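Local atomic coordinates of Crh-like protein 5 (PDB entry 6IBU), a protein that cuts chitin and transfers it to beta-1,6-glucan or to other chitin chains, cross-linking polysaccharides in the cell wall and septa of a filamentous fungus. Residues A24-A29 with K217-E222; A49-A54 with Y212-K217; P60-D65 with L181-W186; V75-A80 with H140-D145; V86-L91 with D100-G105. All blocks are in the same frame, centred on the assembly; numbering follows the deposited sequence.

The five contacts are antiparallel strand pairings in the catalytic GH16 domain, a concanavalin-type beta-sandwich, and along the chain they nest, contact 5 within 4, 4 within 3, 3 within 2 and 2 within 1. Contacts 1, 2 and 4 belong to one sheet: strand 212-223 serves 1 and 2, whose centres are about 14 Å apart, and also pairs with strand 71-78 of contact 4. Contacts 3 and 5 belong to the other sheet and put three of the four known chitin-binding residues, Arg182 and Trp186 in 3 and the probable proton donor Glu102 in 5, on one face, with the first sheet behind. Contacts 4 and 5, centres about 9 Å apart, pack across the sandwich.

Contact 1: A24-A29 with K217-E222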
# COMPACT_ATOMS: atom_id res chain seq x y z
N ALA A 24 0.23 -11.46 10.69
CA ALA A 24 0.84 -10.70 11.80
C ALA A 24 -0.31 -10.09 12.58
O ALA A 24 -1.11 -9.39 11.98
CB ALA A 24 1.78 -9.65 11.25
N ASP A 25 -0.45 -10.47 13.85
CA ASP A 25 -1.23 -9.72 14.85
C ASP A 25 -0.28 -8.66 15.42
O ASP A 25 0.73 -9.02 15.99
CB ASP A 25 -1.80 -10.70 15.88
CG ASP A 25 -2.85 -10.11 16.82
OD1 ASP A 25 -3.10 -8.89 16.72
OD2 ASP A 25 -3.40 -10.87 17.66
N PHE A 26 -0.51 -7.38 15.16
CA PHE A 26 0.39 -6.32 15.67
C PHE A 26 0.14 -6.01 17.14
O PHE A 26 0.69 -5.02 17.59
CB PHE A 26 0.31 -5.07 14.80
CG PHE A 26 1.03 -5.21 13.49
CD1 PHE A 26 2.38 -5.51 13.45
CD2 PHE A 26 0.36 -5.05 12.29
CE1 PHE A 26 3.04 -5.65 12.24
CE2 PHE A 26 1.04 -5.17 11.08
CZ PHE A 26 2.37 -5.48 11.06
N THR A 27 -0.57 -6.82 17.91
CA THR A 27 -0.58 -6.69 19.39
C THR A 27 0.84 -6.89 19.96
O THR A 27 1.20 -6.21 20.94
CB THR A 27 -1.53 -7.70 20.03
OG1 THR A 27 -1.26 -7.66 21.43
CG2 THR A 27 -1.33 -9.11 19.53
N SER A 28 1.62 -7.77 19.35
CA SER A 28 2.91 -8.25 19.90
C SER A 28 4.08 -7.42 19.39
O SER A 28 4.01 -6.92 18.26
CB SER A 28 3.09 -9.69 19.58
OG SER A 28 1.84 -10.36 19.70
N ALA A 29 5.14 -7.30 20.19
CA ALA A 29 6.40 -6.62 19.80
C ALA A 29 7.06 -7.40 18.67
O ALA A 29 7.72 -6.77 17.82
CB ALA A 29 7.32 -6.50 20.99
N LYS A 217 -3.79 -2.99 13.10
CA LYS A 217 -3.74 -4.03 14.15
C LYS A 217 -3.37 -5.38 13.54
O LYS A 217 -2.74 -6.15 14.26
CB LYS A 217 -4.92 -4.03 15.13
CG LYS A 217 -6.33 -4.07 14.61
CD LYS A 217 -7.28 -3.58 15.70
CE LYS A 217 -8.47 -4.51 15.94
NZ LYS A 217 -8.99 -4.38 17.32
N SER A 218 -3.64 -5.64 12.26
CA SER A 218 -3.27 -6.95 11.67
C SER A 218 -3.03 -6.87 10.16
O SER A 218 -3.57 -5.95 9.50
CB SER A 218 -4.26 -8.04 12.03
OG SER A 218 -5.46 -7.93 11.28
N VAL A 219 -2.22 -7.81 9.68
CA VAL A 219 -1.93 -8.00 8.24
C VAL A 219 -2.06 -9.48 7.89
O VAL A 219 -1.49 -10.30 8.59
CB VAL A 219 -0.55 -7.44 7.89
CG1 VAL A 219 -0.07 -7.93 6.53
CG2 VAL A 219 -0.58 -5.93 7.95
N ARG A 220 -2.79 -9.79 6.82
CA ARG A 220 -2.82 -11.13 6.21
C ARG A 220 -2.36 -11.01 4.76
O ARG A 220 -2.99 -10.27 4.00
CB ARG A 220 -4.22 -11.72 6.31
CG ARG A 220 -4.33 -13.12 5.72
CD ARG A 220 -5.76 -13.58 5.64
NE ARG A 220 -5.82 -14.93 5.07
CZ ARG A 220 -5.57 -16.05 5.74
NH1 ARG A 220 -5.25 -16.02 7.03
NH2 ARG A 220 -5.67 -17.21 5.12
N ILE A 221 -1.30 -11.72 4.38
CA ILE A 221 -0.90 -11.86 2.96
C ILE A 221 -1.04 -13.32 2.55
O ILE A 221 -0.53 -14.21 3.26
CB ILE A 221 0.50 -11.30 2.70
CG1 ILE A 221 0.52 -9.78 2.89
CG2 ILE A 221 0.99 -11.73 1.32
CD1 ILE A 221 1.90 -9.17 2.85
N GLU A 222 -1.70 -13.55 1.42
CA GLU A 222 -1.76 -14.87 0.74
C GLU A 222 -0.94 -14.76 -0.53
O GLU A 222 -1.17 -13.83 -1.29
CB GLU A 222 -3.19 -15.24 0.41
CG GLU A 222 -4.04 -15.41 1.64
CD GLU A 222 -5.45 -15.87 1.33
OE1 GLU A 222 -5.79 -15.94 0.12
OE2 GLU A 222 -6.20 -16.16 2.30
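An antiparallel strand pair of the GH16 beta-sandwich ends here: Ala24 faces Val219 as a hydrogen-bonded pair, Asp25 faces Ser218 as a non-hydrogen-bonded one, and at Phe26 the chain leaves the strand. The evidence for the first pair is reciprocal: Ala24 N donates to Val219 O at 3.0 Å, and Val219 N returns a bond to Ala24 O at the same length. Ala24 O is also approached by Ser218 CA at 3.3 Å. One residue past the strand, Phe26 N still reaches Lys217 O, at 2.7 Å, with the donor tilted 25° from the carbonyl plane.

Residues 217-222 lie on the long strand 212-223, whose other edge is bonded to Val76 and Glu74 of strand 71-78, so this contact adds a further strand to that sheet. The Phe26 ring turns toward the face that carries Ala24 and Val219, its CG anti to the carbonyl carbon (chi1 -75°). Val219 CG2 meets the ring at its edge, 3.6 Å from Phe26 CE2, while Ala24 CB lies above one face, 4.2 Å from the plane and shifted toward the rim. Beyond, Val219 packs on Leu181 and Leu183 of the opposite sheet.

Contact 2: A49-A54 with Y212-K217; sequences AEFTVA and YTMYVK
The Phe51 ring is covered on one face by Met214 CE, which lies 4.1 Å above the ring plane and is offset toward the rim; the carbonyl oxygen of Met214 sits in plane at the edge. The sulfur, Met214 SD, is 4.7 Å from the ring centroid in an oblique Met-aromatic contact, 32° off the normal. Next to it, Val216 CG2 comes obliquely to Phe51 CE1 at 3.7 Å. On the other side of the sheet the Tyr215 ring has Thr213 CG2 over one face, whereas Glu50 runs alongside it, pointing the same way, with Glu50 CG 3.7 Å from Tyr215 CE2. The carboxylate and ring planes are 54° apart.

Three reciprocal backbone pairs fix the register: Ala49 with Val216, Phe51 with Met214, and Val53 with Tyr212. The shortest of these bonds runs from Val53 N to Tyr212 O at 2.7 Å. Between the Phe51 and Val53 pairs, Thr52 and Thr213 form a non-hydrogen-bonded pair whose hydroxyls nevertheless join, Thr52 OG1 to Thr213 OG1 at 2.6 Å. Each hydroxyl is anti to its own carbonyl carbon (chi1 -64° in Thr52), which places both oxygens between the strands.

Phe51, Met214 and Val216 look into the sandwich, where Phe51 and Val216 meet Leu183, and Met214 meets Ser185, of the facing sheet. Polar Glu50, Thr52 and Thr213 line the other side, the division expected of a two-sheet concanavalin-type sandwich.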
# COMPACT_ATOMS: atom_id res chain seq x y z
N ALA A 49 0.43 -1.55 15.42
CA ALA A 49 1.49 -0.66 14.90
C ALA A 49 0.89 0.74 14.78
O ALA A 49 -0.26 0.87 14.34
CB ALA A 49 2.00 -1.18 13.57
N GLU A 50 1.63 1.74 15.25
CA GLU A 50 1.18 3.15 15.32
C GLU A 50 2.02 3.95 14.35
O GLU A 50 3.23 3.86 14.38
CB GLU A 50 1.35 3.68 16.73
CG GLU A 50 0.65 2.83 17.76
CD GLU A 50 0.74 3.36 19.18
OE1 GLU A 50 1.08 4.56 19.36
OE2 GLU A 50 0.44 2.57 20.11
N PHE A 51 1.37 4.68 13.47
CA PHE A 51 2.04 5.54 12.48
C PHE A 51 1.65 6.97 12.81
O PHE A 51 0.53 7.40 12.47
CB PHE A 51 1.64 5.09 11.08
CG PHE A 51 1.94 3.65 10.77
CD1 PHE A 51 1.09 2.64 11.19
CD2 PHE A 51 3.06 3.32 10.03
CE1 PHE A 51 1.36 1.32 10.87
CE2 PHE A 51 3.31 2.01 9.68
CZ PHE A 51 2.46 1.01 10.10
N THR A 52 2.50 7.67 13.55
CA THR A 52 2.17 9.01 14.08
C THR A 52 2.82 10.08 13.21
O THR A 52 4.02 10.02 12.99
CB THR A 52 2.59 9.16 15.53
OG1 THR A 52 1.76 8.21 16.17
CG2 THR A 52 2.38 10.57 16.04
N VAL A 53 2.03 11.03 12.74
CA VAL A 53 2.55 12.31 12.18
C VAL A 53 2.47 13.36 13.30
O VAL A 53 1.33 13.72 13.68
CB VAL A 53 1.73 12.67 10.94
CG1 VAL A 53 2.10 14.03 10.41
CG2 VAL A 53 1.88 11.60 9.87
N ALA A 54 3.60 13.74 13.90
CA ALA A 54 3.62 14.71 15.03
C ALA A 54 4.28 16.02 14.59
O ALA A 54 3.87 17.06 15.11
CB ALA A 54 4.33 14.14 16.24
N TYR A 212 -1.19 12.97 14.90
CA TYR A 212 -2.18 12.20 14.12
C TYR A 212 -1.65 10.81 13.95
O TYR A 212 -0.53 10.66 13.45
CB TYR A 212 -2.41 12.87 12.78
CG TYR A 212 -2.71 14.34 12.93
CD1 TYR A 212 -3.92 14.76 13.45
CD2 TYR A 212 -1.79 15.29 12.52
CE1 TYR A 212 -4.21 16.10 13.54
CE2 TYR A 212 -2.06 16.64 12.62
CZ TYR A 212 -3.27 17.04 13.14
OH TYR A 212 -3.53 18.36 13.25
N THR A 213 -2.43 9.83 14.39
CA THR A 213 -1.95 8.43 14.39
C THR A 213 -2.88 7.52 13.60
O THR A 213 -4.08 7.46 13.91
CB THR A 213 -1.70 7.92 15.81
OG1 THR A 213 -0.79 8.82 16.44
CG2 THR A 213 -1.12 6.52 15.77
N MET A 214 -2.31 6.81 12.64
CA MET A 214 -2.95 5.67 11.94
C MET A 214 -2.59 4.40 12.72
O MET A 214 -1.46 4.31 13.21
CB MET A 214 -2.45 5.63 10.49
CG MET A 214 -2.35 4.25 9.85
SD MET A 214 -1.48 4.35 8.24
CE MET A 214 -1.30 2.62 7.87
N TYR A 215 -3.52 3.48 12.87
CA TYR A 215 -3.27 2.19 13.57
C TYR A 215 -3.50 1.03 12.61
O TYR A 215 -4.55 0.97 11.97
CB TYR A 215 -4.17 2.04 14.79
CG TYR A 215 -3.96 3.09 15.84
CD1 TYR A 215 -4.64 4.30 15.79
CD2 TYR A 215 -3.11 2.86 16.93
CE1 TYR A 215 -4.47 5.26 16.76
CE2 TYR A 215 -2.94 3.82 17.92
CZ TYR A 215 -3.62 5.02 17.83
OH TYR A 215 -3.46 6.00 18.76
N VAL A 216 -2.55 0.12 12.57
CA VAL A 216 -2.72 -1.17 11.84
C VAL A 216 -2.69 -2.29 12.87
O VAL A 216 -1.65 -2.50 13.48
CB VAL A 216 -1.64 -1.33 10.75
CG1 VAL A 216 -1.67 -2.74 10.17
CG2 VAL A 216 -1.80 -0.27 9.66
N LYS A 217 -3.79 -2.99 13.10
CA LYS A 217 -3.74 -4.03 14.15
C LYS A 217 -3.37 -5.38 13.54
O LYS A 217 -2.74 -6.15 14.26
CB LYS A 217 -4.92 -4.03 15.13
CG LYS A 217 -6.33 -4.07 14.61
CD LYS A 217 -7.28 -3.58 15.70
CE LYS A 217 -8.47 -4.51 15.94
NZ LYS A 217 -8.99 -4.38 17.32

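Contact 3: P60-D65 with L181-W186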
# COMPACT_ATOMS: atom_id res chain seq x y z
N PRO A 60 6.31 7.92 9.15
CA PRO A 60 6.55 6.56 9.61
C PRO A 60 6.00 5.52 8.63
O PRO A 60 4.88 5.64 8.19
CB PRO A 60 5.80 6.48 10.95
CG PRO A 60 4.79 7.60 10.86
CD PRO A 60 5.47 8.69 10.07
N THR A 61 6.83 4.54 8.29
CA THR A 61 6.53 3.52 7.26
C THR A 61 7.10 2.16 7.67
O THR A 61 8.17 2.14 8.27
CB THR A 61 7.14 3.90 5.90
OG1 THR A 61 6.90 5.28 5.67
CG2 THR A 61 6.55 3.11 4.77
N ILE A 62 6.40 1.09 7.33
CA ILE A 62 6.96 -0.29 7.39
C ILE A 62 6.75 -0.93 6.03
O ILE A 62 5.70 -0.69 5.41
CB ILE A 62 6.35 -1.10 8.54
CG1 ILE A 62 4.84 -1.29 8.41
CG2 ILE A 62 6.71 -0.49 9.89
CD1 ILE A 62 4.29 -2.32 9.39
N ASP A 63 7.76 -1.65 5.55
CA ASP A 63 7.72 -2.49 4.32
C ASP A 63 7.93 -3.95 4.72
O ASP A 63 8.77 -4.20 5.61
CB ASP A 63 8.88 -2.15 3.38
CG ASP A 63 8.76 -0.83 2.68
OD1 ASP A 63 7.64 -0.30 2.64
OD2 ASP A 63 9.79 -0.36 2.15
N THR A 64 7.25 -4.88 4.07
CA THR A 64 7.56 -6.32 4.17
C THR A 64 8.95 -6.54 3.58
O THR A 64 9.29 -5.90 2.59
CB THR A 64 6.49 -7.20 3.50
OG1 THR A 64 6.30 -6.81 2.14
CG2 THR A 64 5.17 -7.16 4.22
N ASP A 65 9.75 -7.38 4.22
CA ASP A 65 11.07 -7.82 3.71
C ASP A 65 10.85 -8.58 2.39
O ASP A 65 11.65 -8.41 1.48
CB ASP A 65 11.79 -8.73 4.70
CG ASP A 65 12.34 -8.04 5.93
OD1 ASP A 65 12.45 -6.79 5.92
OD2 ASP A 65 12.64 -8.77 6.89
N LEU A 181 4.33 -5.08 0.55
CA LEU A 181 3.29 -4.28 1.24
C LEU A 181 3.99 -3.17 2.02
O LEU A 181 4.91 -3.46 2.78
CB LEU A 181 2.49 -5.24 2.11
CG LEU A 181 1.41 -4.63 2.99
CD1 LEU A 181 0.35 -3.92 2.17
CD2 LEU A 181 0.80 -5.73 3.85
N ARG A 182 3.59 -1.92 1.79
CA ARG A 182 4.10 -0.74 2.53
C ARG A 182 2.94 -0.18 3.35
O ARG A 182 1.83 -0.02 2.80
CB ARG A 182 4.69 0.30 1.57
CG ARG A 182 5.41 -0.34 0.38
CD ARG A 182 6.43 0.50 -0.37
NE ARG A 182 7.21 1.35 0.53
CZ ARG A 182 7.78 2.50 0.20
NH1 ARG A 182 7.68 2.96 -1.04
NH2 ARG A 182 8.44 3.19 1.12
N LEU A 183 3.13 0.06 4.63
CA LEU A 183 2.10 0.74 5.45
C LEU A 183 2.72 2.03 5.96
O LEU A 183 3.87 1.99 6.41
CB LEU A 183 1.70 -0.16 6.61
CG LEU A 183 1.07 -1.48 6.21
CD1 LEU A 183 0.97 -2.40 7.40
CD2 LEU A 183 -0.31 -1.22 5.61
N GLY A 184 1.96 3.11 5.95
CA GLY A 184 2.49 4.37 6.49
C GLY A 184 1.48 5.49 6.52
O GLY A 184 0.46 5.44 5.83
N SER A 185 1.82 6.50 7.29
CA SER A 185 1.10 7.79 7.36
C SER A 185 2.12 8.87 7.06
O SER A 185 3.29 8.64 7.28
CB SER A 185 0.44 7.97 8.70
OG SER A 185 1.43 8.03 9.73
N TRP A 186 1.64 10.00 6.56
CA TRP A 186 2.49 11.14 6.16
C TRP A 186 1.60 12.36 5.94
O TRP A 186 0.39 12.20 5.79
CB TRP A 186 3.26 10.80 4.89
CG TRP A 186 2.42 10.29 3.77
CD1 TRP A 186 1.86 9.05 3.68
CD2 TRP A 186 2.11 10.96 2.54
NE1 TRP A 186 1.21 8.91 2.49
CE2 TRP A 186 1.35 10.06 1.76
CE3 TRP A 186 2.42 12.22 2.01
CZ2 TRP A 186 0.87 10.39 0.50
CZ3 TRP A 186 1.94 12.55 0.77
CH2 TRP A 186 1.18 11.65 0.02
O HOH W 1 4.68 7.25 5.12
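Asp63 and Arg182 form the salt bridge of this antiparallel pair in the sheet of the GH16 sandwich that carries the chitin-binding residues Glu102, Arg182 and Trp186. Arg182 NE gives its hydrogen to Asp63 OD1 at 2.7 Å, meeting the syn side of the carboxylate 23° out of its plane. The oxygen lies at the edge of the guanidinium, and the two flat groups are 75° apart. A bend at chi3 (37°) places Arg182 NE beside that oxygen, and NH1 has a second acidic partner in Glu92; two carboxylates hold this chitin-binding side chain, which probably limits its rotation.

Among backbone bonds, Ile62 N to Leu183 O and Leu183 N to Ile62 O are both 2.8 Å, and Thr64 N reaches Leu181 O. Thr64 OG1 adds a side-chain bond by accepting from Leu181 N at 3.1 Å, while also bonded to Phe66 O. At the other end the Ser185 N to Pro60 O bond is weak. Gly184, lacking a side chain, lets Pro60 O come within 3.2 Å of Gly184 CA.

Apolar contacts occupy the inner face: Ile62 CG1 lies 3.8 Å from Leu183 CB, the two side chains crossing, and both rest on Phe51 of the facing sheet. One water completes the set, donating to Thr61 OG1 at 3.0 Å and to Ser185 O at 2.9 Å; Thr61 OG1 also bonds Ala59 O.

Contact 4: V75-A80 with H140-D145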
# COMPACT_ATOMS: atom_id res chain seq x y z
N VAL A 75 -5.57 -5.75 5.34
CA VAL A 75 -5.00 -4.90 6.42
C VAL A 75 -6.15 -4.41 7.29
O VAL A 75 -7.12 -3.89 6.75
CB VAL A 75 -4.17 -3.74 5.85
CG1 VAL A 75 -3.56 -2.93 6.97
CG2 VAL A 75 -3.11 -4.25 4.90
N VAL A 76 -6.08 -4.61 8.59
CA VAL A 76 -7.07 -4.01 9.54
C VAL A 76 -6.45 -2.67 10.03
O VAL A 76 -5.37 -2.79 10.60
CB VAL A 76 -7.40 -5.02 10.65
CG1 VAL A 76 -8.30 -4.44 11.72
CG2 VAL A 76 -8.03 -6.28 10.06
N MET A 77 -7.02 -1.46 9.72
CA MET A 77 -6.48 -0.07 9.87
C MET A 77 -7.63 0.84 10.32
O MET A 77 -8.86 0.57 10.11
CB MET A 77 -5.85 0.50 8.59
CG MET A 77 -5.59 2.00 8.65
SD MET A 77 -4.80 2.52 7.21
CE MET A 77 -6.15 2.48 6.03
N LYS A 78 -7.18 1.66 11.21
CA LYS A 78 -7.91 2.85 11.61
C LYS A 78 -7.05 4.01 11.16
O LYS A 78 -5.91 4.07 11.53
CB LYS A 78 -8.17 2.84 13.12
CG LYS A 78 -9.05 4.01 13.52
CD LYS A 78 -9.55 3.94 14.92
CE LYS A 78 -8.42 4.28 15.87
NZ LYS A 78 -8.86 5.12 17.01
N ALA A 79 -7.58 4.86 10.32
CA ALA A 79 -6.80 5.92 9.66
C ALA A 79 -6.52 7.05 10.64
O ALA A 79 -7.28 7.26 11.58
CB ALA A 79 -7.52 6.42 8.44
N ALA A 80 -5.42 7.76 10.43
CA ALA A 80 -5.07 8.97 11.19
C ALA A 80 -6.10 10.03 10.83
O ALA A 80 -6.53 10.13 9.68
CB ALA A 80 -3.66 9.40 10.86
N HIS A 140 -11.32 -0.82 9.94
CA HIS A 140 -11.95 -1.51 8.79
C HIS A 140 -10.94 -2.51 8.27
O HIS A 140 -9.76 -2.34 8.52
CB HIS A 140 -12.35 -0.52 7.69
CG HIS A 140 -13.49 0.36 8.07
ND1 HIS A 140 -14.78 -0.12 8.12
CD2 HIS A 140 -13.54 1.66 8.43
CE1 HIS A 140 -15.57 0.86 8.49
NE2 HIS A 140 -14.84 1.96 8.70
N THR A 141 -11.41 -3.50 7.54
CA THR A 141 -10.55 -4.48 6.88
C THR A 141 -10.42 -4.05 5.42
O THR A 141 -11.40 -4.12 4.70
CB THR A 141 -11.10 -5.89 7.02
OG1 THR A 141 -11.26 -6.12 8.41
CG2 THR A 141 -10.18 -6.92 6.41
N TYR A 142 -9.22 -3.65 5.02
CA TYR A 142 -8.93 -3.24 3.63
C TYR A 142 -8.28 -4.43 2.93
O TYR A 142 -7.20 -4.87 3.32
CB TYR A 142 -8.08 -2.00 3.64
CG TYR A 142 -8.74 -0.80 4.27
CD1 TYR A 142 -9.48 0.09 3.52
CD2 TYR A 142 -8.59 -0.56 5.63
CE1 TYR A 142 -10.08 1.20 4.10
CE2 TYR A 142 -9.15 0.56 6.22
CZ TYR A 142 -9.89 1.44 5.46
OH TYR A 142 -10.47 2.54 6.06
N THR A 143 -8.95 -4.95 1.91
CA THR A 143 -8.54 -6.19 1.23
C THR A 143 -8.29 -5.91 -0.26
O THR A 143 -9.15 -5.32 -0.90
CB THR A 143 -9.62 -7.26 1.39
OG1 THR A 143 -9.93 -7.34 2.78
CG2 THR A 143 -9.19 -8.60 0.84
N ILE A 144 -7.16 -6.36 -0.76
CA ILE A 144 -6.81 -6.32 -2.20
C ILE A 144 -6.64 -7.76 -2.67
O ILE A 144 -5.77 -8.39 -2.17
CB ILE A 144 -5.54 -5.51 -2.44
CG1 ILE A 144 -5.72 -4.04 -2.04
CG2 ILE A 144 -5.10 -5.64 -3.89
CD1 ILE A 144 -4.45 -3.24 -2.04
N ASP A 145 -7.52 -8.23 -3.54
CA ASP A 145 -7.41 -9.54 -4.23
C ASP A 145 -6.73 -9.29 -5.57
O ASP A 145 -7.18 -8.44 -6.32
CB ASP A 145 -8.76 -10.24 -4.34
CG ASP A 145 -9.12 -10.96 -3.05
OD1 ASP A 145 -8.59 -12.11 -2.81
OD2 ASP A 145 -9.90 -10.37 -2.24
O HOH W 2 -10.27 2.77 8.70
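Val75 with Tyr142 and Met77 with His140 are antiparallel hydrogen-bonded pairs, separated by the non-hydrogen-bonded pair Val76 and Thr141. The pairing is antiparallel, but the axes of the short strands stand 135° apart, a strong twist, and the pairing stops after Met77. Both bonds of the Val75 and Tyr142 pair measure 2.7 Å from N to O. The second pair is less even, with Met77 N to His140 O at 3.1 Å and His140 N to Met77 O at 2.8 Å.

The main side-chain contact is Met77 against Tyr142, crossing at about a right angle. Met77 is extended to SD and then bends (chi3 75°), which lays CE over one face of the ring, 4.0 Å from the Tyr142 centroid and 28° off its normal: a CH-pi contact. Within this side-chain pair the nearest atoms are Met77 CE and Tyr142 CE2, 3.6 Å apart. Met77 O lies in plane at the edge of the same ring, and a water joins that oxygen, 3.0 Å away, to Tyr142 OH. On the opposite side of the sheet, Val76 CG2 touches Thr141 OG1. The His140 ring is bonded through ND1 to Asp156 and through NE2 to Ala133 O.

Tyr142 also meets Trp101 of the facing sheet edge-to-face, and Met77 packs on Val103 and Ile89; such intersheet packing builds the hydrophobic core of the GH16 beta-sandwich.

Contact 5: V86-L91 with D100-G105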
# COMPACT_ATOMS: atom_id res chain seq x y z
N VAL A 86 -2.27 11.77 5.44
CA VAL A 86 -2.61 10.61 4.57
C VAL A 86 -2.27 9.32 5.33
O VAL A 86 -1.18 9.23 5.85
CB VAL A 86 -1.84 10.72 3.25
CG1 VAL A 86 -2.23 9.60 2.30
CG2 VAL A 86 -2.07 12.07 2.59
N SER A 87 -3.18 8.36 5.36
CA SER A 87 -2.95 6.97 5.81
C SER A 87 -2.92 6.06 4.57
O SER A 87 -3.95 5.99 3.90
CB SER A 87 -4.03 6.56 6.75
OG SER A 87 -4.08 7.38 7.91
N SER A 88 -1.79 5.43 4.27
CA SER A 88 -1.53 4.70 3.00
C SER A 88 -1.34 3.19 3.22
O SER A 88 -0.46 2.80 4.03
CB SER A 88 -0.29 5.24 2.34
OG SER A 88 -0.45 6.63 2.06
N ILE A 89 -2.05 2.36 2.47
CA ILE A 89 -1.75 0.91 2.30
C ILE A 89 -1.30 0.70 0.85
O ILE A 89 -2.08 0.95 -0.04
CB ILE A 89 -2.97 0.05 2.65
CG1 ILE A 89 -3.45 0.29 4.08
CG2 ILE A 89 -2.69 -1.42 2.40
CD1 ILE A 89 -4.88 -0.11 4.30
N VAL A 90 -0.05 0.32 0.61
CA VAL A 90 0.50 0.24 -0.77
C VAL A 90 1.03 -1.16 -1.07
O VAL A 90 1.93 -1.59 -0.37
CB VAL A 90 1.62 1.27 -0.96
CG1 VAL A 90 2.25 1.11 -2.34
CG2 VAL A 90 1.10 2.67 -0.75
N LEU A 91 0.59 -1.76 -2.16
CA LEU A 91 1.33 -2.87 -2.79
C LEU A 91 2.17 -2.26 -3.90
O LEU A 91 1.60 -1.50 -4.70
CB LEU A 91 0.36 -3.91 -3.33
CG LEU A 91 -0.46 -4.61 -2.27
CD1 LEU A 91 -1.40 -5.62 -2.89
CD2 LEU A 91 0.46 -5.26 -1.26
N ASP A 100 -3.06 0.61 -4.25
CA ASP A 100 -3.06 1.25 -2.93
C ASP A 100 -4.45 1.67 -2.48
O ASP A 100 -5.40 1.74 -3.31
CB ASP A 100 -2.05 2.40 -2.86
CG ASP A 100 -2.44 3.61 -3.66
OD1 ASP A 100 -3.38 4.30 -3.24
OD2 ASP A 100 -1.76 3.90 -4.68
N TRP A 101 -4.53 1.87 -1.17
CA TRP A 101 -5.60 2.57 -0.43
C TRP A 101 -5.00 3.88 0.10
O TRP A 101 -3.85 3.84 0.53
CB TRP A 101 -6.10 1.71 0.73
CG TRP A 101 -6.67 0.36 0.42
CD1 TRP A 101 -6.03 -0.84 0.51
CD2 TRP A 101 -8.04 0.05 0.13
NE1 TRP A 101 -6.89 -1.87 0.25
CE2 TRP A 101 -8.14 -1.35 0.02
CE3 TRP A 101 -9.18 0.82 -0.08
CZ2 TRP A 101 -9.35 -1.99 -0.27
CZ3 TRP A 101 -10.37 0.20 -0.37
CH2 TRP A 101 -10.46 -1.19 -0.45
N GLU A 102 -5.72 4.99 0.02
CA GLU A 102 -5.31 6.25 0.69
C GLU A 102 -6.50 6.75 1.51
O GLU A 102 -7.55 6.95 0.93
CB GLU A 102 -4.89 7.32 -0.31
CG GLU A 102 -3.83 6.87 -1.30
CD GLU A 102 -2.47 6.60 -0.67
OE1 GLU A 102 -2.07 7.35 0.23
OE2 GLU A 102 -1.83 5.62 -1.05
N VAL A 103 -6.34 6.95 2.81
CA VAL A 103 -7.34 7.71 3.60
C VAL A 103 -6.78 9.12 3.86
O VAL A 103 -5.59 9.28 4.07
CB VAL A 103 -7.71 6.98 4.91
CG1 VAL A 103 -8.70 7.79 5.72
CG2 VAL A 103 -8.27 5.60 4.63
N LEU A 104 -7.65 10.13 3.80
CA LEU A 104 -7.29 11.53 4.12
C LEU A 104 -7.93 11.85 5.46
O LEU A 104 -9.11 11.50 5.63
CB LEU A 104 -7.80 12.44 3.01
CG LEU A 104 -7.29 12.05 1.62
CD1 LEU A 104 -7.93 12.95 0.58
CD2 LEU A 104 -5.76 12.11 1.51
N GLY A 105 -7.17 12.43 6.39
CA GLY A 105 -7.64 12.70 7.76
C GLY A 105 -8.93 13.50 7.82
O GLY A 105 -9.77 13.17 8.63
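Asp100 stands opposite Val90 as a non-hydrogen-bonded pair, its CB 3.8 Å from Val90 CG2 as the two side chains lie side by side. Trp101 follows on the other face, bonded reciprocally to Ile89 through the backbone; its ring atom CD1 is 3.8 Å from Ile89 CB, and the indole meets Tyr142 and Trp153 edge-to-face.

Glu102 bends at chi2 (-68°), turning its carboxylate toward strand 86-91. There Ser88 OG donates to Glu102 OE1 at 2.5 Å, on the syn side and 21° out of the carboxylate plane. The same hydroxyl accepts from Trp186 NE1, linking two chitin-binding residues through one serine. Glu102 OE2 stands 3.0 Å from Asp100 OD1 without a hydrogen bond.

Val103 N to Ser87 O is 2.8 Å and Ser87 N to Val103 O 2.9 Å, and Leu104 CD2 touches Val86 CG2. The strands run 178° apart as a beta hairpin. Glu98, Asp100 and Glu102, spaced two apart on one face, form the ExDxE signature of family GH16, in which Glu98 is probably the nucleophile and Glu102 the proton donor.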